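Long-range contact in structure-specific endonuclease subunit SLX4 (Thielavia terrestris, PDB 6SEI), which probably serves as the regulatory subunit of the SLX1-SLX4 endonuclease, which cuts branched DNA near junctions during repair and recombination: residues S18-A30 with L56-Y70. Residues are numbered along the deposited sequence; the frame is centred on the assembly and turned at random.
Sequences SLFRYITQAVVTA and LTAWLNSGQLDRVGY. With CA (calcium ion), chain H.
Tyr22 and Tyr70 meet with their rings near parallel, planes at 30°, but slid so far apart that they barely overlap. Over one face of the Tyr22 ring lies instead Tyr70 CB, 3.8 Å from the ring centroid, a CH-pi contact suited to a flat phenol. Tyr70 holds its CG anti to the backbone N (chi1 177°), which carries the phenol past Tyr22 to Leu19, whose CD1 sits 3.5 Å from Tyr70 CZ. At the edge of the Tyr22 ring, CE1 comes 3.3 Å from Val68 O. With an alanine in place of Tyr22, Tyr70 CB would probably lose the ring face it packs on, and Val68 O the ring edge beside it.

A Schellman motif closes helix 53-67: Gly69, lacking a side chain, accepts the positive phi that lets Tyr70 N bond back to Leu65 O. Nearby, Asp66 OD1, with Asp71, binds a calcium ion. The axes of 18-29 and 56-67 come within 8.8 Å, at 103° between their N-to-C directions. Small Ala26 suits this crossing: its CB lies 3.9 Å from both Leu60 CD2 and Val68 CG2. Deeper in, branched Ile23 crosses Leu60 at about a right angle. Ala30 sets its CB at the edge of the Trp59 indole.

Arg67, long and flexible, bends at chi3 so that its NH2 gives two hydrogen bonds, to Ala26 O at 3.1 Å, on an in-plane lone pair, and to Thr29 OG1 at 2.8 Å, both acceptors in the guanidinium plane. Thr29 OG1 donates to Gln25 O. The two NH2 bonds probably restrict rotation of the guanidinium, whose positive charge is likely to be favoured near the carbonyl end of helix 12-29. Apolar and aromatic packing thus joins two helices of the Slx4 endonuclease-family domain, while Arg67 adds a polar clasp.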
loop_
_atom_site.group_PDB
_atom_site.type_symbol
_atom_site.label_atom_id
_atom_site.label_comp_id
_atom_site.label_asym_id
_atom_site.label_seq_id
_atom_site.Cartn_x
_atom_site.Cartn_y
_atom_site.Cartn_z
ATOM N N SER B 18 -6.073 40.103 -8.202
ATOM C CA SER B 18 -6.747 41.341 -8.580
ATOM C C SER B 18 -6.458 41.708 -10.030
ATOM O O SER B 18 -7.329 42.244 -10.726
ATOM C CB SER B 18 -6.328 42.474 -7.644
ATOM O OG SER B 18 -7.171 43.602 -7.807
ATOM N N LEU B 19 -5.240 41.435 -10.504
ATOM C CA LEU B 19 -4.934 41.667 -11.912
ATOM C C LEU B 19 -5.812 40.807 -12.810
ATOM O O LEU B 19 -6.303 41.271 -13.846
ATOM C CB LEU B 19 -3.459 41.385 -12.188
ATOM C CG LEU B 19 -3.064 41.455 -13.666
ATOM C CD1 LEU B 19 -3.050 42.893 -14.145
ATOM C CD2 LEU B 19 -1.719 40.789 -13.914
ATOM N N PHE B 20 -6.027 39.549 -12.423
ATOM C CA PHE B 20 -6.830 38.648 -13.240
ATOM C C PHE B 20 -8.297 39.058 -13.248
ATOM O O PHE B 20 -9.014 38.767 -14.211
ATOM C CB PHE B 20 -6.673 37.210 -12.741
ATOM C CG PHE B 20 -5.355 36.572 -13.111
ATOM C CD1 PHE B 20 -4.318 37.328 -13.639
ATOM C CD2 PHE B 20 -5.155 35.214 -12.928
ATOM C CE1 PHE B 20 -3.110 36.742 -13.975
ATOM C CE2 PHE B 20 -3.949 34.622 -13.264
ATOM C CZ PHE B 20 -2.926 35.388 -13.789
ATOM N N ARG B 21 -8.761 39.730 -12.190
ATOM C CA ARG B 21 -10.130 40.237 -12.180
ATOM C C ARG B 21 -10.296 41.380 -13.172
ATOM O O ARG B 21 -11.357 41.520 -13.793
ATOM C CB ARG B 21 -10.517 40.691 -10.772
ATOM C CG ARG B 21 -10.971 39.568 -9.855
ATOM C CD ARG B 21 -11.695 40.116 -8.631
ATOM N NE ARG B 21 -10.872 40.057 -7.425
ATOM C CZ ARG B 21 -11.055 39.189 -6.433
ATOM N NH1 ARG B 21 -10.257 39.207 -5.372
ATOM N NH2 ARG B 21 -12.037 38.299 -6.504
ATOM N N TYR B 22 -9.257 42.206 -13.334
ATOM C CA TYR B 22 -9.301 43.275 -14.327
ATOM C C TYR B 22 -9.286 42.715 -15.743
ATOM O O TYR B 22 -9.959 43.248 -16.632
ATOM C CB TYR B 22 -8.129 44.234 -14.126
ATOM C CG TYR B 22 -8.333 45.256 -13.032
ATOM C CD1 TYR B 22 -9.356 46.191 -13.109
ATOM C CD2 TYR B 22 -7.495 45.291 -11.927
ATOM C CE1 TYR B 22 -9.542 47.129 -12.110
ATOM C CE2 TYR B 22 -7.672 46.224 -10.924
ATOM C CZ TYR B 22 -8.695 47.141 -11.019
ATOM O OH TYR B 22 -8.869 48.068 -10.018
ATOM N N ILE B 23 -8.513 41.652 -15.979
ATOM C CA ILE B 23 -8.496 41.036 -17.301
ATOM C C ILE B 23 -9.840 40.387 -17.602
ATOM O O ILE B 23 -10.382 40.528 -18.705
ATOM C CB ILE B 23 -7.347 40.016 -17.412
ATOM C CG1 ILE B 23 -6.003 40.677 -17.116
ATOM C CG2 ILE B 23 -7.330 39.381 -18.793
ATOM C CD1 ILE B 23 -4.876 39.688 -16.973
ATOM N N THR B 24 -10.394 39.662 -16.629
ATOM C CA THR B 24 -11.698 39.034 -16.817
ATOM C C THR B 24 -12.750 40.070 -17.183
ATOM O O THR B 24 -13.438 39.939 -18.201
ATOM C CB THR B 24 -12.100 38.277 -15.551
ATOM O OG1 THR B 24 -11.045 37.379 -15.183
ATOM C CG2 THR B 24 -13.380 37.483 -15.779
ATOM N N GLN B 25 -12.870 41.127 -16.375
ATOM C CA GLN B 25 -13.876 42.149 -16.646
ATOM C C GLN B 25 -13.643 42.810 -17.998
ATOM O O GLN B 25 -14.600 43.109 -18.721
ATOM C CB GLN B 25 -13.882 43.189 -15.529
ATOM C CG GLN B 25 -15.257 43.763 -15.235
ATOM C CD GLN B 25 -16.085 42.871 -14.317
ATOM O OE1 GLN B 25 -16.403 41.725 -14.653
ATOM N NE2 GLN B 25 -16.437 43.396 -13.146
ATOM N N ALA B 26 -12.379 43.028 -18.368
ATOM C CA ALA B 26 -12.083 43.627 -19.666
ATOM C C ALA B 26 -12.605 42.755 -20.803
ATOM O O ALA B 26 -13.287 43.242 -21.713
ATOM C CB ALA B 26 -10.577 43.861 -19.805
ATOM N N VAL B 27 -12.295 41.457 -20.760
ATOM C CA VAL B 27 -12.766 40.532 -21.788
ATOM C C VAL B 27 -14.288 40.432 -21.761
ATOM O O VAL B 27 -14.955 40.540 -22.795
ATOM C CB VAL B 27 -12.114 39.149 -21.596
ATOM C CG1 VAL B 27 -12.644 38.156 -22.617
ATOM C CG2 VAL B 27 -10.599 39.250 -21.674
ATOM N N VAL B 28 -14.855 40.249 -20.569
ATOM C CA VAL B 28 -16.252 39.848 -20.439
ATOM C C VAL B 28 -17.208 40.975 -20.826
ATOM O O VAL B 28 -18.265 40.725 -21.421
ATOM C CB VAL B 28 -16.498 39.348 -19.002
ATOM C CG1 VAL B 28 -17.945 39.515 -18.594
ATOM C CG2 VAL B 28 -16.074 37.898 -18.875
ATOM N N THR B 29 -16.861 42.223 -20.515
ATOM C CA THR B 29 -17.777 43.344 -20.688
ATOM C C THR B 29 -17.621 44.057 -22.027
ATOM O O THR B 29 -18.345 45.025 -22.283
ATOM C CB THR B 29 -17.602 44.352 -19.548
ATOM O OG1 THR B 29 -16.300 44.943 -19.624
ATOM C CG2 THR B 29 -17.767 43.668 -18.201
ATOM N N ALA B 30 -16.702 43.618 -22.879
ATOM C CA ALA B 30 -16.606 44.204 -24.203
ATOM C C ALA B 30 -17.863 43.871 -25.007
ATOM O O ALA B 30 -18.484 42.825 -24.793
ATOM C CB ALA B 30 -15.366 43.691 -24.929
ATOM N N LEU B 56 -4.327 38.809 -27.921
ATOM C CA LEU B 56 -5.123 39.242 -26.777
ATOM C C LEU B 56 -4.322 40.175 -25.877
ATOM O O LEU B 56 -4.870 41.139 -25.327
ATOM C CB LEU B 56 -5.623 38.033 -25.985
ATOM C CG LEU B 56 -6.416 38.379 -24.720
ATOM C CD1 LEU B 56 -7.744 39.034 -25.078
ATOM C CD2 LEU B 56 -6.631 37.155 -23.845
ATOM N N THR B 57 -3.023 39.903 -25.719
ATOM C CA THR B 57 -2.160 40.773 -24.926
ATOM C C THR B 57 -2.190 42.201 -25.456
ATOM O O THR B 57 -2.381 43.156 -24.693
ATOM C CB THR B 57 -0.731 40.231 -24.924
ATOM O OG1 THR B 57 -0.752 38.831 -24.631
ATOM C CG2 THR B 57 0.120 40.952 -23.889
ATOM N N ALA B 58 -2.000 42.364 -26.767
ATOM C CA ALA B 58 -2.016 43.697 -27.357
ATOM C C ALA B 58 -3.382 44.354 -27.205
ATOM O O ALA B 58 -3.474 45.566 -26.976
ATOM C CB ALA B 58 -1.622 43.620 -28.832
ATOM N N TRP B 59 -4.454 43.565 -27.315
ATOM C CA TRP B 59 -5.804 44.117 -27.231
ATOM C C TRP B 59 -6.099 44.665 -25.840
ATOM O O TRP B 59 -6.762 45.699 -25.703
ATOM C CB TRP B 59 -6.823 43.046 -27.616
ATOM C CG TRP B 59 -8.244 43.512 -27.599
ATOM C CD1 TRP B 59 -8.874 44.257 -28.553
ATOM C CD2 TRP B 59 -9.222 43.252 -26.582
ATOM N NE1 TRP B 59 -10.183 44.482 -28.192
ATOM C CE2 TRP B 59 -10.421 43.877 -26.987
ATOM C CE3 TRP B 59 -9.200 42.557 -25.369
ATOM C CZ2 TRP B 59 -11.585 43.824 -26.223
ATOM C CZ3 TRP B 59 -10.359 42.507 -24.611
ATOM C CH2 TRP B 59 -11.537 43.133 -25.044
ATOM N N LEU B 60 -5.620 43.984 -24.796
ATOM C CA LEU B 60 -5.877 44.437 -23.433
ATOM C C LEU B 60 -5.145 45.737 -23.123
ATOM O O LEU B 60 -5.657 46.572 -22.369
ATOM C CB LEU B 60 -5.476 43.352 -22.435
ATOM C CG LEU B 60 -6.296 42.060 -22.435
ATOM C CD1 LEU B 60 -5.481 40.909 -21.870
ATOM C CD2 LEU B 60 -7.585 42.235 -21.648
ATOM N N ASN B 61 -3.958 45.928 -23.690
ATOM C CA ASN B 61 -3.162 47.120 -23.437
ATOM C C ASN B 61 -3.487 48.265 -24.385
ATOM O O ASN B 61 -2.856 49.322 -24.292
ATOM C CB ASN B 61 -1.670 46.784 -23.528
ATOM C CG ASN B 61 -1.244 45.752 -22.506
ATOM O OD1 ASN B 61 -1.675 45.791 -21.353
ATOM N ND2 ASN B 61 -0.396 44.819 -22.925
ATOM N N SER B 62 -4.449 48.083 -25.292
ATOM C CA SER B 62 -4.857 49.114 -26.237
ATOM C C SER B 62 -6.103 49.864 -25.776
ATOM O O SER B 62 -6.911 50.296 -26.606
ATOM C CB SER B 62 -5.092 48.503 -27.619
ATOM O OG SER B 62 -3.886 48.029 -28.185
ATOM N N GLY B 63 -6.278 50.022 -24.468
ATOM C CA GLY B 63 -7.404 50.745 -23.905
ATOM C C GLY B 63 -8.330 49.914 -23.047
ATOM O O GLY B 63 -9.136 50.487 -22.301
ATOM N N GLN B 64 -8.242 48.584 -23.100
ATOM C CA GLN B 64 -9.221 47.744 -22.417
ATOM C C GLN B 64 -9.025 47.766 -20.907
ATOM O O GLN B 64 -9.982 47.966 -20.149
ATOM C CB GLN B 64 -9.136 46.318 -22.949
ATOM C CG GLN B 64 -10.192 45.989 -23.970
ATOM C CD GLN B 64 -10.443 47.118 -24.949
ATOM O OE1 GLN B 64 -11.482 47.782 -24.899
ATOM N NE2 GLN B 64 -9.491 47.341 -25.850
ATOM N N LEU B 65 -7.792 47.535 -20.446
ATOM C CA LEU B 65 -7.524 47.581 -19.013
ATOM C C LEU B 65 -7.822 48.963 -18.451
ATOM O O LEU B 65 -8.387 49.090 -17.358
ATOM C CB LEU B 65 -6.072 47.187 -18.737
ATOM C CG LEU B 65 -5.675 45.765 -19.138
ATOM C CD1 LEU B 65 -4.169 45.580 -19.071
ATOM C CD2 LEU B 65 -6.383 44.748 -18.258
ATOM N N ASP B 66 -7.451 50.009 -19.192
ATOM C CA ASP B 66 -7.777 51.373 -18.790
ATOM C C ASP B 66 -9.285 51.574 -18.712
ATOM O O ASP B 66 -9.780 52.304 -17.846
ATOM C CB ASP B 66 -7.150 52.359 -19.777
ATOM C CG ASP B 66 -7.118 53.778 -19.251
ATOM O OD1 ASP B 66 -7.232 53.966 -18.021
ATOM O OD2 ASP B 66 -6.980 54.706 -20.076
ATOM N N ARG B 67 -10.029 50.932 -19.613
ATOM C CA ARG B 67 -11.482 51.057 -19.616
ATOM C C ARG B 67 -12.084 50.540 -18.314
ATOM O O ARG B 67 -12.943 51.193 -17.711
ATOM C CB ARG B 67 -12.060 50.302 -20.814
ATOM C CG ARG B 67 -13.495 50.639 -21.138
ATOM C CD ARG B 67 -14.037 49.692 -22.189
ATOM N NE ARG B 67 -14.470 48.417 -21.620
ATOM C CZ ARG B 67 -13.958 47.236 -21.955
ATOM N NH1 ARG B 67 -12.987 47.164 -22.856
ATOM N NH2 ARG B 67 -14.417 46.128 -21.389
ATOM N N VAL B 68 -11.634 49.370 -17.863
ATOM C CA VAL B 68 -12.193 48.730 -16.679
ATOM C C VAL B 68 -11.411 49.135 -15.435
ATOM O O VAL B 68 -11.462 48.452 -14.407
ATOM C CB VAL B 68 -12.220 47.199 -16.843
ATOM C CG1 VAL B 68 -13.114 46.811 -18.014
ATOM C CG2 VAL B 68 -10.815 46.655 -17.037
ATOM N N GLY B 69 -10.677 50.241 -15.520
ATOM C CA GLY B 69 -10.104 50.859 -14.341
ATOM C C GLY B 69 -8.742 50.367 -13.909
ATOM O O GLY B 69 -8.413 50.479 -12.722
ATOM N N TYR B 70 -7.931 49.843 -14.822
ATOM C CA TYR B 70 -6.586 49.374 -14.495
ATOM C C TYR B 70 -5.578 50.146 -15.341
ATOM O O TYR B 70 -5.436 49.894 -16.541
ATOM C CB TYR B 70 -6.454 47.869 -14.711
ATOM C CG TYR B 70 -5.059 47.344 -14.453
ATOM C CD1 TYR B 70 -4.530 47.326 -13.169
ATOM C CD2 TYR B 70 -4.269 46.875 -15.492
ATOM C CE1 TYR B 70 -3.255 46.852 -12.929
ATOM C CE2 TYR B 70 -2.994 46.400 -15.264
ATOM C CZ TYR B 70 -2.489 46.390 -13.982
ATOM O OH TYR B 70 -1.215 45.915 -13.755
HETATM CA CA CA H . -6.942 55.530 -15.980
HETATM O O HOH W 1 -5.929 56.321 -17.938
#